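Local coordinates for RedY-like protein (Hahella chejuensis, PDB 2JDJ) that probably takes part in the biosynthesis of the red pigment prodigiosin, as a small dimeric protein of the dimeric alpha/beta-barrel clan, at residues A[35-43]-A[56-67]. Numbering follows the deposited sequence.
Sequences PSVVRFDVH and VEVIKITDRAAF
The Phe40 ring turns its edge to its neighbours: Ile59 CG1 lies 3.7 Å from Phe40 CD1, and Glu57 OE1 3.4 Å from CZ, the carboxylate plane turned 65° from the ring. Phe40 swings its ring alongside Ile59 because CG lies opposite the backbone N (chi1 176°). Glu57 OE2 is hydrogen-bonded to His6. At the Phe67 ring edge, in plane, sits Ser36 OG, 3.5 Å from CD1 and hydrogen-bonded to Asp70. On the sheet face opposite Phe40 and Ile59, that of Asp41 and Val58, His43 brings CD2 to 3.3 Å from Val56 O, while its NE2 donates almost in the ring plane to the anti side of Asp41 OD2 (2.7 Å). A leucine in place of His43 would probably leave Asp41 OD2 without this donor and its carboxylate freer to turn. Strands 37-44 and 55-61 form an antiparallel hairpin, interrupted by a classic beta bulge where Val38 N (2.8 Å) and Arg39 N (3.2 Å) both donate to Lys60 O. Arg39, Phe40 and His43 continue the sheet into the second subunit. His43 on OD2 and a water bridging OD1 to Val58 O occupy both oxygens of Asp41, which probably offsets the burial of this carboxylate at the dimer-facing side.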
loop_
_atom_site.group_PDB
_atom_site.type_symbol
_atom_site.label_atom_id
_atom_site.label_comp_id
_atom_site.label_asym_id
_atom_site.label_seq_id
_atom_site.Cartn_x
_atom_site.Cartn_y
_atom_site.Cartn_z
ATOM N N PRO A 35 8.702 12.628 -11.860
ATOM C CA PRO A 35 7.539 13.510 -11.759
ATOM C C PRO A 35 6.209 12.804 -11.465
ATOM O O PRO A 35 5.349 13.404 -10.840
ATOM C CB PRO A 35 7.487 14.205 -13.132
ATOM C CG PRO A 35 8.841 14.024 -13.715
ATOM C CD PRO A 35 9.405 12.766 -13.148
ATOM N N SER A 36 6.037 11.554 -11.913
ATOM C CA SER A 36 4.782 10.808 -11.660
ATOM C C SER A 36 4.588 10.309 -10.232
ATOM O O SER A 36 3.471 9.953 -9.846
ATOM C CB SER A 36 4.678 9.612 -12.589
ATOM O OG SER A 36 5.671 8.662 -12.283
ATOM N N VAL A 37 5.667 10.278 -9.448
ATOM C CA VAL A 37 5.584 9.760 -8.077
ATOM C C VAL A 37 5.079 10.830 -7.112
ATOM O O VAL A 37 5.741 11.847 -6.883
ATOM C CB VAL A 37 6.930 9.177 -7.589
ATOM C CG1 VAL A 37 6.780 8.564 -6.192
ATOM C CG2 VAL A 37 7.439 8.133 -8.569
ATOM N N VAL A 38 3.899 10.587 -6.553
ATOM C CA VAL A 38 3.273 11.478 -5.582
ATOM C C VAL A 38 3.649 11.096 -4.140
ATOM O O VAL A 38 3.852 11.968 -3.276
ATOM C CB VAL A 38 1.728 11.459 -5.752
ATOM C CG1 VAL A 38 1.045 12.337 -4.704
ATOM C CG2 VAL A 38 1.342 11.888 -7.179
ATOM N N ARG A 39 3.707 9.792 -3.877
ATOM C CA ARG A 39 4.116 9.268 -2.566
ATOM C C ARG A 39 4.824 7.953 -2.811
ATOM O O ARG A 39 4.462 7.197 -3.727
ATOM C CB ARG A 39 2.929 8.988 -1.661
ATOM C CG ARG A 39 2.056 10.161 -1.327
ATOM C CD ARG A 39 1.032 9.777 -0.293
ATOM N NE ARG A 39 1.622 9.642 1.035
ATOM C CZ ARG A 39 1.846 10.676 1.852
ATOM N NH1 ARG A 39 2.370 10.471 3.050
ATOM N NH2 ARG A 39 1.526 11.916 1.479
ATOM N N PHE A 40 5.840 7.687 -2.002
ATOM C CA PHE A 40 6.559 6.427 -2.057
ATOM C C PHE A 40 7.062 6.092 -0.676
ATOM O O PHE A 40 7.601 6.956 0.014
ATOM C CB PHE A 40 7.721 6.513 -3.027
ATOM C CG PHE A 40 8.557 5.282 -3.071
ATOM C CD1 PHE A 40 8.047 4.094 -3.596
ATOM C CD2 PHE A 40 9.856 5.300 -2.574
ATOM C CE1 PHE A 40 8.819 2.961 -3.644
ATOM C CE2 PHE A 40 10.649 4.156 -2.613
ATOM C CZ PHE A 40 10.127 2.987 -3.149
ATOM N N ASP A 41 6.861 4.844 -0.264
ATOM C CA ASP A 41 7.380 4.364 1.013
ATOM C C ASP A 41 7.562 2.853 1.018
ATOM O O ASP A 41 6.853 2.140 0.313
ATOM C CB ASP A 41 6.547 4.845 2.203
ATOM C CG ASP A 41 5.051 4.892 1.925
ATOM O OD1 ASP A 41 4.508 6.013 1.720
ATOM O OD2 ASP A 41 4.406 3.813 1.954
ATOM N N VAL A 42 8.536 2.393 1.804
ATOM C CA VAL A 42 8.898 0.980 1.877
ATOM C C VAL A 42 8.719 0.512 3.321
ATOM O O VAL A 42 8.903 1.308 4.249
ATOM C CB VAL A 42 10.346 0.750 1.378
ATOM C CG1 VAL A 42 10.740 -0.708 1.508
ATOM C CG2 VAL A 42 10.468 1.192 -0.096
ATOM N N HIS A 43 8.353 -0.767 3.498
ATOM C CA HIS A 43 7.974 -1.303 4.797
ATOM C C HIS A 43 8.530 -2.679 4.994
ATOM O O HIS A 43 8.413 -3.514 4.093
ATOM C CB HIS A 43 6.449 -1.343 4.917
ATOM C CG HIS A 43 5.814 -0.082 4.453
ATOM N ND1 HIS A 43 5.589 0.989 5.290
ATOM C CD2 HIS A 43 5.445 0.321 3.213
ATOM C CE1 HIS A 43 5.081 1.989 4.593
ATOM N NE2 HIS A 43 4.974 1.607 3.333
ATOM N N VAL A 56 7.590 -4.544 1.575
ATOM C CA VAL A 56 6.508 -4.117 0.731
ATOM C C VAL A 56 6.759 -2.654 0.386
ATOM O O VAL A 56 7.079 -1.861 1.276
ATOM C CB VAL A 56 5.140 -4.196 1.470
ATOM C CG1 VAL A 56 4.051 -3.738 0.527
ATOM C CG2 VAL A 56 4.857 -5.615 1.957
ATOM N N GLU A 57 6.617 -2.291 -0.883
ATOM C CA GLU A 57 6.663 -0.873 -1.227
ATOM C C GLU A 57 5.308 -0.424 -1.768
ATOM O O GLU A 57 4.618 -1.198 -2.434
ATOM C CB GLU A 57 7.819 -0.560 -2.183
ATOM C CG GLU A 57 7.608 -0.943 -3.642
ATOM C CD GLU A 57 8.883 -0.801 -4.500
ATOM O OE1 GLU A 57 9.911 -0.252 -4.037
ATOM O OE2 GLU A 57 8.854 -1.255 -5.658
ATOM N N VAL A 58 4.946 0.819 -1.441
ATOM C CA VAL A 58 3.700 1.442 -1.840
ATOM C C VAL A 58 4.034 2.685 -2.676
ATOM O O VAL A 58 4.672 3.626 -2.188
ATOM C CB VAL A 58 2.825 1.824 -0.608
ATOM C CG1 VAL A 58 1.448 2.361 -1.053
ATOM C CG2 VAL A 58 2.645 0.607 0.324
ATOM N N ILE A 59 3.637 2.671 -3.947
ATOM C CA ILE A 59 3.919 3.794 -4.834
ATOM C C ILE A 59 2.603 4.420 -5.251
ATOM O O ILE A 59 1.787 3.773 -5.926
ATOM C CB ILE A 59 4.653 3.372 -6.133
ATOM C CG1 ILE A 59 5.736 2.324 -5.862
ATOM C CG2 ILE A 59 5.201 4.608 -6.839
ATOM C CD1 ILE A 59 6.215 1.606 -7.106
ATOM N N LYS A 60 2.390 5.664 -4.839
ATOM C CA LYS A 60 1.221 6.431 -5.269
ATOM C C LYS A 60 1.642 7.310 -6.452
ATOM O O LYS A 60 2.618 8.071 -6.352
ATOM C CB LYS A 60 0.653 7.267 -4.112
ATOM C CG LYS A 60 -0.616 8.028 -4.468
ATOM C CD LYS A 60 -1.247 8.759 -3.273
ATOM C CE LYS A 60 -2.446 7.994 -2.707
ATOM N NZ LYS A 60 -3.212 8.786 -1.712
ATOM N N ILE A 61 0.921 7.177 -7.572
ATOM C CA ILE A 61 1.258 7.881 -8.820
ATOM C C ILE A 61 0.073 8.645 -9.399
ATOM O O ILE A 61 -1.095 8.307 -9.144
ATOM C CB ILE A 61 1.793 6.928 -9.920
ATOM C CG1 ILE A 61 0.809 5.771 -10.161
ATOM C CG2 ILE A 61 3.227 6.419 -9.593
ATOM C CD1 ILE A 61 1.231 4.809 -11.281
ATOM N N THR A 62 0.390 9.669 -10.186
ATOM C CA THR A 62 -0.611 10.524 -10.818
ATOM C C THR A 62 -1.472 9.681 -11.744
ATOM O O THR A 62 -2.706 9.652 -11.620
ATOM C CB THR A 62 0.062 11.663 -11.603
ATOM O OG1 THR A 62 1.095 11.118 -12.445
ATOM C CG2 THR A 62 0.682 12.667 -10.631
ATOM N N ASP A 63 -0.809 8.979 -12.649
ATOM C CA ASP A 63 -1.445 7.943 -13.458
ATOM C C ASP A 63 -0.369 7.024 -13.991
ATOM O O ASP A 63 0.814 7.404 -14.058
ATOM C CB ASP A 63 -2.245 8.539 -14.616
ATOM C CG ASP A 63 -1.403 9.425 -15.495
ATOM O OD1 ASP A 63 -0.663 8.880 -16.330
ATOM O OD2 ASP A 63 -1.469 10.668 -15.334
ATOM N N ARG A 64 -0.792 5.821 -14.371
ATOM C CA ARG A 64 0.104 4.768 -14.854
ATOM C C ARG A 64 0.893 5.192 -16.077
ATOM O O ARG A 64 2.044 4.780 -16.270
ATOM C CB ARG A 64 -0.691 3.486 -15.169
ATOM C CG ARG A 64 0.163 2.244 -15.353
ATOM C CD ARG A 64 1.063 2.007 -14.152
ATOM N NE ARG A 64 1.097 0.602 -13.739
ATOM C CZ ARG A 64 2.094 -0.238 -13.993
ATOM N NH1 ARG A 64 3.166 0.159 -14.671
ATOM N NH2 ARG A 64 2.015 -1.485 -13.552
ATOM N N ALA A 65 0.259 6.005 -16.916
ATOM C CA ALA A 65 0.905 6.524 -18.119
ATOM C C ALA A 65 2.164 7.342 -17.763
ATOM O O ALA A 65 3.248 7.135 -18.337
ATOM C CB ALA A 65 -0.099 7.358 -18.928
ATOM N N ALA A 66 2.012 8.260 -16.810
ATOM C CA ALA A 66 3.127 9.103 -16.352
ATOM C C ALA A 66 4.243 8.253 -15.722
ATOM O O ALA A 66 5.417 8.452 -16.009
ATOM C CB ALA A 66 2.629 10.159 -15.373
ATOM N N PHE A 67 3.862 7.289 -14.878
ATOM C CA PHE A 67 4.844 6.376 -14.254
ATOM C C PHE A 67 5.639 5.565 -15.274
ATOM O O PHE A 67 6.854 5.437 -15.163
ATOM C CB PHE A 67 4.189 5.456 -13.225
ATOM C CG PHE A 67 5.178 4.622 -12.440
ATOM C CD1 PHE A 67 6.108 5.226 -11.598
ATOM C CD2 PHE A 67 5.184 3.232 -12.552
ATOM C CE1 PHE A 67 7.033 4.461 -10.868
ATOM C CE2 PHE A 67 6.102 2.456 -11.830
ATOM C CZ PHE A 67 7.030 3.074 -10.986
HETATM O O HOH W 1 2.884 5.736 -0.701
#